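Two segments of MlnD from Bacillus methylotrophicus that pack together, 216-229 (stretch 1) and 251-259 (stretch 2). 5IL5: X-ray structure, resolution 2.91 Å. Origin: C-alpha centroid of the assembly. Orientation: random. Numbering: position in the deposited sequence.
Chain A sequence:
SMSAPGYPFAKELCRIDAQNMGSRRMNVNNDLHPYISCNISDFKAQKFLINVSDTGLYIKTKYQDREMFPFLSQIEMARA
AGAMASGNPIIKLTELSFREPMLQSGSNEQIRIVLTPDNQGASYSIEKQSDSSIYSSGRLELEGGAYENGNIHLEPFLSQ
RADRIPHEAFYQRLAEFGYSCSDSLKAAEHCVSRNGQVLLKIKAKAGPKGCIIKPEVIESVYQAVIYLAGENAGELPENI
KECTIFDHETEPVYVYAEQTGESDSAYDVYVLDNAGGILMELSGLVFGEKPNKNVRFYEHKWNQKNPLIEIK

Stretch 1, residues 216-229: EVIESVYQAVIYLA
Stretch 2 251-259: EPVYVYAEQ

How do the two stretches lie against each other? Residues 216-229 form one continuous helix, already under way before Glu216, with phi/psi near -65/-40 and backbone hydrogen bonds such as Ser220 N to Glu216 O (3.0 Å) and Gln223 N to Glu219 O (2.8 Å). Residues 254-258 are extended, with phi between -119° and -156° and psi between 124° and 168°. Both elements run in roughly the same direction, crossing at -37°, and their axes approach to 8.2 Å. The register follows from the CA–CA distances: Val217 CA to Pro252 CA 7.5 Å, Val221 CA to Val255 CA 6.3 Å, Ala224 CA to Ala257 CA 6.4 Å and Leu228 CA to Glu258 CA 7.7 Å. The closest spacing falls in the middle, at Val221 with Val255 and Ala224 with Ala257.

Which bump fills the central hollow? It is Val255, which points toward the helix with chi1 at 170° (t) and has more area covered by the other stretch than any other residue here, 82 Å². Its two methyls spread over the helix surface: CG2 lies 3.9 Å from Ser220 CB, while CG1 reaches 3.9 Å from Val221 CA and 3.9 Å from Ala224 CB. The hollow exists because Ala224 offers just a methyl and Ser220 a short side chain, while Val221 (chi1 164°, t) points sideways and brings its CG2 to 4.2 Å from Val255 CG1. Ser220 is in the m rotamer (-69°), and its OG donates a 3.0 Å hydrogen bond to Glu216 O, so the hydroxyl is satisfied by the helix itself while CB meets the valine.

Why can the backbones come so near around Ala224? Alanine faces alanine: Ala224 CB and Ala257 CB both point across the gap and meet at 4.0 Å. Strand alternation puts Val255 and Ala257 toward the helix and turns Tyr256 away, with chi1 175° (t) and chi2 78°. The large ring therefore stays out of the narrow space, and Tyr256 OH donates a 2.7 Å hydrogen bond to Glu258 OE1; Glu258 also points away, with chi1 54° (p) and chi2 170° (t).

What closes the two ends? At the beginning, Val217 (chi1 176°, t) places CG2 3.7 Å from Pro252 CG, a methyl of the branched valine against the compact proline ring, whose pucker is C-gamma endo. At the other end Leu228, in the mt rotamer (chi1 -73°, chi2 -170°), extends CD1 over the strand backbone, 3.5 Å from Ala257 O, 3.9 Å from Glu258 CA and 4.1 Å from Ala257 CB. Its length suits the wider CA spacing there, and the methyl lies close to both the Ala257 carbonyl oxygen and its CB. No hydrogen bond crosses between the stretches; apolar packing over 366 Å² of buried surface, both sides summed, makes the contact.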

ATOM      1  N   GLU A 216     -22.211  10.085  10.870  1.00 33.78           N
ATOM      2  CA  GLU A 216     -23.474  10.700  11.261  1.00 33.63           C
ATOM      3  C   GLU A 216     -23.359  12.214  11.373  1.00 33.30           C
ATOM      4  O   GLU A 216     -24.341  12.922  11.125  1.00 33.12           O
ATOM      5  CB  GLU A 216     -23.999  10.097  12.566  1.00 34.32           C
ATOM      6  CG  GLU A 216     -23.295  10.515  13.852  1.00 34.79           C
ATOM      7  CD  GLU A 216     -21.985   9.799  14.079  1.00 35.35           C
ATOM      8  OE1 GLU A 216     -21.615   8.940  13.252  1.00 35.35           O
ATOM      9  OE2 GLU A 216     -21.336  10.083  15.106  1.00 35.96           O
ATOM     10  N   VAL A 217     -22.183  12.734  11.730  1.00 33.42           N
ATOM     11  CA  VAL A 217     -22.014  14.183  11.814  1.00 33.34           C
ATOM     12  C   VAL A 217     -22.110  14.816  10.430  1.00 32.87           C
ATOM     13  O   VAL A 217     -22.886  15.754  10.214  1.00 32.84           O
ATOM     14  CB  VAL A 217     -20.686  14.534  12.508  1.00 33.83           C
ATOM     15  CG1 VAL A 217     -20.466  16.044  12.513  1.00 33.96           C
ATOM     16  CG2 VAL A 217     -20.688  14.016  13.929  1.00 34.55           C
ATOM     17  N   ILE A 218     -21.319  14.330   9.473  1.00 32.68           N
ATOM     18  CA  ILE A 218     -21.352  14.920   8.142  1.00 32.42           C
ATOM     19  C   ILE A 218     -22.671  14.628   7.436  1.00 32.27           C
ATOM     20  O   ILE A 218     -23.060  15.376   6.534  1.00 32.28           O
ATOM     21  CB  ILE A 218     -20.139  14.449   7.313  1.00 32.43           C
ATOM     22  CG1 ILE A 218     -20.007  15.260   6.018  1.00 32.36           C
ATOM     23  CG2 ILE A 218     -20.228  12.962   6.981  1.00 32.44           C
ATOM     24  CD1 ILE A 218     -19.587  16.704   6.210  1.00 32.64           C
ATOM     25  N   GLU A 219     -23.377  13.557   7.808  1.00 32.34           N
ATOM     26  CA  GLU A 219     -24.692  13.324   7.220  1.00 32.43           C
ATOM     27  C   GLU A 219     -25.740  14.268   7.796  1.00 32.62           C
ATOM     28  O   GLU A 219     -26.695  14.625   7.100  1.00 32.85           O
ATOM     29  CB  GLU A 219     -25.118  11.872   7.422  1.00 32.68           C
ATOM     30  CG  GLU A 219     -26.330  11.474   6.598  1.00 32.98           C
ATOM     31  CD  GLU A 219     -26.108  11.611   5.108  1.00 32.97           C
ATOM     32  OE1 GLU A 219     -24.942  11.569   4.662  1.00 32.74           O
ATOM     33  OE2 GLU A 219     -27.105  11.774   4.381  1.00 33.34           O
ATOM     34  N   SER A 220     -25.590  14.674   9.058  1.00 32.74           N
ATOM     35  CA  SER A 220     -26.420  15.755   9.577  1.00 33.07           C
ATOM     36  C   SER A 220     -26.271  17.007   8.725  1.00 33.16           C
ATOM     37  O   SER A 220     -27.246  17.729   8.491  1.00 33.60           O
ATOM     38  CB  SER A 220     -26.049  16.055  11.028  1.00 33.32           C
ATOM     39  OG  SER A 220     -26.436  14.995  11.878  1.00 33.51           O
ATOM     40  N   VAL A 221     -25.051  17.286   8.268  1.00 32.94           N
ATOM     41  CA  VAL A 221     -24.815  18.418   7.379  1.00 33.20           C
ATOM     42  C   VAL A 221     -25.693  18.304   6.143  1.00 33.36           C
ATOM     43  O   VAL A 221     -26.388  19.252   5.763  1.00 33.97           O
ATOM     44  CB  VAL A 221     -23.320  18.497   7.013  1.00 33.03           C
ATOM     45  CG1 VAL A 221     -23.081  19.401   5.793  1.00 33.37           C
ATOM     46  CG2 VAL A 221     -22.511  18.944   8.234  1.00 33.26           C
ATOM     47  N   TYR A 222     -25.678  17.138   5.502  1.00 33.05           N
ATOM     48  CA  TYR A 222     -26.496  16.937   4.316  1.00 33.40           C
ATOM     49  C   TYR A 222     -27.978  17.011   4.661  1.00 33.91           C
ATOM     50  O   TYR A 222     -28.764  17.612   3.921  1.00 34.62           O
ATOM     51  CB  TYR A 222     -26.137  15.601   3.661  1.00 33.13           C
ATOM     52  CG  TYR A 222     -26.771  15.393   2.307  1.00 33.66           C
ATOM     53  CD1 TYR A 222     -26.450  16.225   1.251  1.00 34.04           C
ATOM     54  CD2 TYR A 222     -27.624  14.327   2.059  1.00 33.98           C
ATOM     55  CE1 TYR A 222     -27.002  16.053   0.007  1.00 34.73           C
ATOM     56  CE2 TYR A 222     -28.171  14.135   0.803  1.00 34.68           C
ATOM     57  CZ  TYR A 222     -27.856  15.001  -0.214  1.00 35.05           C
ATOM     58  OH  TYR A 222     -28.408  14.795  -1.456  1.00 35.95           O
ATOM     59  N   GLN A 223     -28.373  16.426   5.794  1.00 33.77           N
ATOM     60  CA  GLN A 223     -29.778  16.443   6.189  1.00 34.38           C
ATOM     61  C   GLN A 223     -30.285  17.871   6.375  1.00 35.03           C
ATOM     62  O   GLN A 223     -31.394  18.203   5.945  1.00 35.87           O
ATOM     63  CB  GLN A 223     -29.967  15.622   7.467  1.00 34.22           C
ATOM     64  CG  GLN A 223     -29.958  14.116   7.238  1.00 34.10           C
ATOM     65  CD  GLN A 223     -29.757  13.317   8.512  1.00 34.01           C
ATOM     66  OE1 GLN A 223     -29.999  13.809   9.606  1.00 34.17           O
ATOM     67  NE2 GLN A 223     -29.306  12.079   8.371  1.00 33.93           N
ATOM     68  N   ALA A 224     -29.488  18.726   7.024  1.00 34.86           N
ATOM     69  CA  ALA A 224     -29.869  20.125   7.195  1.00 35.68           C
ATOM     70  C   ALA A 224     -30.158  20.788   5.854  1.00 36.38           C
ATOM     71  O   ALA A 224     -31.133  21.537   5.716  1.00 37.44           O
ATOM     72  CB  ALA A 224     -28.765  20.879   7.936  1.00 35.52           C
ATOM     73  N   VAL A 225     -29.318  20.526   4.852  1.00 35.97           N
ATOM     74  CA  VAL A 225     -29.509  21.109   3.531  1.00 36.77           C
ATOM     75  C   VAL A 225     -30.798  20.602   2.898  1.00 37.47           C
ATOM     76  O   VAL A 225     -31.566  21.376   2.313  1.00 38.71           O
ATOM     77  CB  VAL A 225     -28.285  20.812   2.649  1.00 36.23           C
ATOM     78  CG1 VAL A 225     -28.466  21.385   1.252  1.00 37.22           C
ATOM     79  CG2 VAL A 225     -27.028  21.373   3.303  1.00 35.80           C
ATOM     80  N   ILE A 226     -31.057  19.297   2.995  1.00 36.91           N
ATOM     81  CA  ILE A 226     -32.273  18.745   2.406  1.00 37.75           C
ATOM     82  C   ILE A 226     -33.500  19.373   3.045  1.00 38.75           C
ATOM     83  O   ILE A 226     -34.540  19.550   2.398  1.00 40.03           O
ATOM     84  CB  ILE A 226     -32.305  17.218   2.588  1.00 37.12           C
ATOM     85  CG1 ILE A 226     -31.119  16.529   1.932  1.00 36.33           C
ATOM     86  CG2 ILE A 226     -33.592  16.636   2.015  1.00 38.21           C
ATOM     87  CD1 ILE A 226     -30.923  15.159   2.496  1.00 35.71           C
ATOM     88  N   TYR A 227     -33.397  19.719   4.328  1.00 38.38           N
ATOM     89  CA  TYR A 227     -34.532  20.294   5.035  1.00 39.41           C
ATOM     90  C   TYR A 227     -34.829  21.703   4.537  1.00 40.71           C
ATOM     91  O   TYR A 227     -35.989  22.061   4.308  1.00 42.14           O
ATOM     92  CB  TYR A 227     -34.257  20.281   6.538  1.00 38.78           C
ATOM     93  CG  TYR A 227     -35.485  20.568   7.353  1.00 39.83           C
ATOM     94  CD1 TYR A 227     -36.323  19.539   7.763  1.00 39.97           C
ATOM     95  CD2 TYR A 227     -35.825  21.868   7.695  1.00 40.88           C
ATOM     96  CE1 TYR A 227     -37.458  19.797   8.496  1.00 41.07           C
ATOM     97  CE2 TYR A 227     -36.957  22.134   8.428  1.00 42.01           C
ATOM     98  CZ  TYR A 227     -37.769  21.098   8.825  1.00 42.07           C
ATOM     99  OH  TYR A 227     -38.899  21.368   9.559  1.00 43.32           O
ATOM    100  N   LEU A 228     -33.787  22.519   4.372  1.00 40.45           N
ATOM    101  CA  LEU A 228     -33.960  23.845   3.791  1.00 41.87           C
ATOM    102  C   LEU A 228     -34.372  23.759   2.332  1.00 42.81           C
ATOM    103  O   LEU A 228     -35.293  24.457   1.898  1.00 44.54           O
ATOM    104  CB  LEU A 228     -32.677  24.656   3.904  1.00 41.50           C
ATOM    105  CG  LEU A 228     -32.286  25.195   5.280  1.00 41.26           C
ATOM    106  CD1 LEU A 228     -31.128  26.159   5.079  1.00 41.46           C
ATOM    107  CD2 LEU A 228     -33.443  25.840   6.037  1.00 42.56           C
ATOM    108  N   ALA A 229     -33.717  22.887   1.563  1.00 41.89           N
ATOM    109  CA  ALA A 229     -33.980  22.819   0.131  1.00 42.88           C
ATOM    110  C   ALA A 229     -35.333  22.176  -0.159  1.00 43.89           C
ATOM    111  O   ALA A 229     -36.066  22.629  -1.048  1.00 45.62           O
ATOM    112  CB  ALA A 229     -32.852  22.044  -0.549  1.00 41.70           C
ATOM    113  N   GLU A 251     -16.082  18.170  20.453  1.00 45.00           N
ATOM    114  CA  GLU A 251     -17.307  17.429  20.203  1.00 43.87           C
ATOM    115  C   GLU A 251     -18.274  18.278  19.379  1.00 42.77           C
ATOM    116  O   GLU A 251     -18.577  19.413  19.771  1.00 43.30           O
ATOM    117  CB  GLU A 251     -17.947  17.037  21.531  1.00 44.77           C
ATOM    118  CG  GLU A 251     -19.135  16.081  21.438  1.00 43.99           C
ATOM    119  CD  GLU A 251     -18.775  14.734  20.821  1.00 43.55           C
ATOM    120  OE1 GLU A 251     -17.567  14.419  20.734  1.00 44.13           O
ATOM    121  OE2 GLU A 251     -19.704  13.981  20.447  1.00 42.82           O
ATOM    122  N   PRO A 252     -18.761  17.787  18.238  1.00 38.36           N
ATOM    123  CA  PRO A 252     -19.784  18.532  17.495  1.00 37.57           C
ATOM    124  C   PRO A 252     -21.150  18.411  18.158  1.00 37.60           C
ATOM    125  O   PRO A 252     -21.544  17.342  18.630  1.00 37.62           O
ATOM    126  CB  PRO A 252     -19.760  17.870  16.110  1.00 36.44           C
ATOM    127  CG  PRO A 252     -19.322  16.476  16.376  1.00 36.53           C
ATOM    128  CD  PRO A 252     -18.361  16.557  17.536  1.00 37.78           C
ATOM    129  N   VAL A 253     -21.869  19.532  18.200  1.00 37.81           N
ATOM    130  CA  VAL A 253     -23.119  19.619  18.945  1.00 38.17           C
ATOM    131  C   VAL A 253     -24.235  20.130  18.043  1.00 37.61           C
ATOM    132  O   VAL A 253     -25.385  19.693  18.157  1.00 37.48           O
ATOM    133  CB  VAL A 253     -22.961  20.540  20.170  1.00 39.54           C
ATOM    134  CG1 VAL A 253     -24.255  20.605  20.974  1.00 40.06           C
ATOM    135  CG2 VAL A 253     -21.818  20.075  21.054  1.00 40.38           C
ATOM    136  N   TYR A 254     -23.908  21.055  17.143  1.00 25.71           N
ATOM    137  CA  TYR A 254     -24.907  21.700  16.303  1.00 24.41           C
ATOM    138  C   TYR A 254     -24.493  21.660  14.841  1.00 24.15           C
ATOM    139  O   TYR A 254     -23.309  21.570  14.509  1.00 24.95           O
ATOM    140  CB  TYR A 254     -25.128  23.159  16.708  1.00 24.29           C
ATOM    141  CG  TYR A 254     -25.698  23.361  18.087  1.00 24.63           C
ATOM    142  CD1 TYR A 254     -27.066  23.270  18.310  1.00 24.00           C
ATOM    143  CD2 TYR A 254     -24.874  23.651  19.163  1.00 25.83           C
ATOM    144  CE1 TYR A 254     -27.591  23.462  19.560  1.00 24.52           C
ATOM    145  CE2 TYR A 254     -25.396  23.838  20.419  1.00 26.37           C
ATOM    146  CZ  TYR A 254     -26.755  23.741  20.612  1.00 25.69           C
ATOM    147  OH  TYR A 254     -27.278  23.931  21.866  1.00 26.44           O
ATOM    148  N   VAL A 255     -25.496  21.755  13.969  1.00 23.27           N
ATOM    149  CA  VAL A 255     -25.299  21.946  12.538  1.00 23.15           C
ATOM    150  C   VAL A 255     -26.160  23.125  12.087  1.00 22.68           C
ATOM    151  O   VAL A 255     -27.381  23.119  12.284  1.00 22.18           O
ATOM    152  CB  VAL A 255     -25.644  20.668  11.749  1.00 23.10           C
ATOM    153  CG1 VAL A 255     -25.677  20.931  10.247  1.00 23.11           C
ATOM    154  CG2 VAL A 255     -24.653  19.546  12.084  1.00 24.02           C
ATOM    155  N   TYR A 256     -25.529  24.129  11.480  1.00 25.24           N
ATOM    156  CA  TYR A 256     -26.208  25.336  11.010  1.00 25.29           C
ATOM    157  C   TYR A 256     -26.053  25.465   9.499  1.00 25.72           C
ATOM    158  O   TYR A 256     -24.948  25.308   8.975  1.00 26.33           O
ATOM    159  CB  TYR A 256     -25.639  26.581  11.697  1.00 25.97           C
ATOM    160  CG  TYR A 256     -26.202  27.883  11.175  1.00 26.51           C
ATOM    161  CD1 TYR A 256     -27.463  28.326  11.558  1.00 26.31           C
ATOM    162  CD2 TYR A 256     -25.477  28.670  10.297  1.00 27.54           C
ATOM    163  CE1 TYR A 256     -27.978  29.514  11.083  1.00 27.18           C
ATOM    164  CE2 TYR A 256     -25.987  29.861   9.811  1.00 28.43           C
ATOM    165  CZ  TYR A 256     -27.240  30.279  10.209  1.00 28.28           C
ATOM    166  OH  TYR A 256     -27.759  31.463   9.731  1.00 29.53           O
ATOM    167  N   ALA A 257     -27.151  25.771   8.802  1.00 23.59           N
ATOM    168  CA  ALA A 257     -27.147  25.868   7.344  1.00 24.27           C
ATOM    169  C   ALA A 257     -27.978  27.061   6.884  1.00 25.02           C
ATOM    170  O   ALA A 257     -28.961  27.423   7.533  1.00 24.77           O
ATOM    171  CB  ALA A 257     -27.686  24.570   6.720  1.00 23.93           C
ATOM    172  N   GLU A 258     -27.592  27.667   5.753  1.00 33.56           N
ATOM    173  CA  GLU A 258     -28.320  28.839   5.270  1.00 34.75           C
ATOM    174  C   GLU A 258     -28.157  29.045   3.766  1.00 36.22           C
ATOM    175  O   GLU A 258     -27.319  28.426   3.106  1.00 36.38           O
ATOM    176  CB  GLU A 258     -27.870  30.110   5.998  1.00 35.44           C
ATOM    177  CG  GLU A 258     -26.378  30.367   5.956  1.00 36.03           C
ATOM    178  CD  GLU A 258     -26.036  31.753   6.468  1.00 37.28           C
ATOM    179  OE1 GLU A 258     -26.774  32.252   7.352  1.00 37.09           O
ATOM    180  OE2 GLU A 258     -25.044  32.345   5.982  1.00 38.66           O
ATOM    181  N   GLN A 259     -29.001  29.950   3.255  1.00 48.25           N
ATOM    182  CA  GLN A 259     -29.055  30.481   1.882  1.00 50.29           C
ATOM    183  C   GLN A 259     -29.898  29.584   0.988  1.00 50.44           C
ATOM    184  O   GLN A 259     -30.912  30.027   0.434  1.00 51.82           O
ATOM    185  CB  GLN A 259     -27.673  30.680   1.249  1.00 51.24           C
ATOM    186  CG  GLN A 259     -27.239  32.145   1.249  1.00 53.08           C
ATOM    187  CD  GLN A 259     -26.099  32.425   0.296  1.00 54.78           C
ATOM    188  OE1 GLN A 259     -25.338  31.519  -0.102  1.00 54.28           O
ATOM    189  NE2 GLN A 259     -25.967  33.700  -0.077  1.00 57.11           N
TER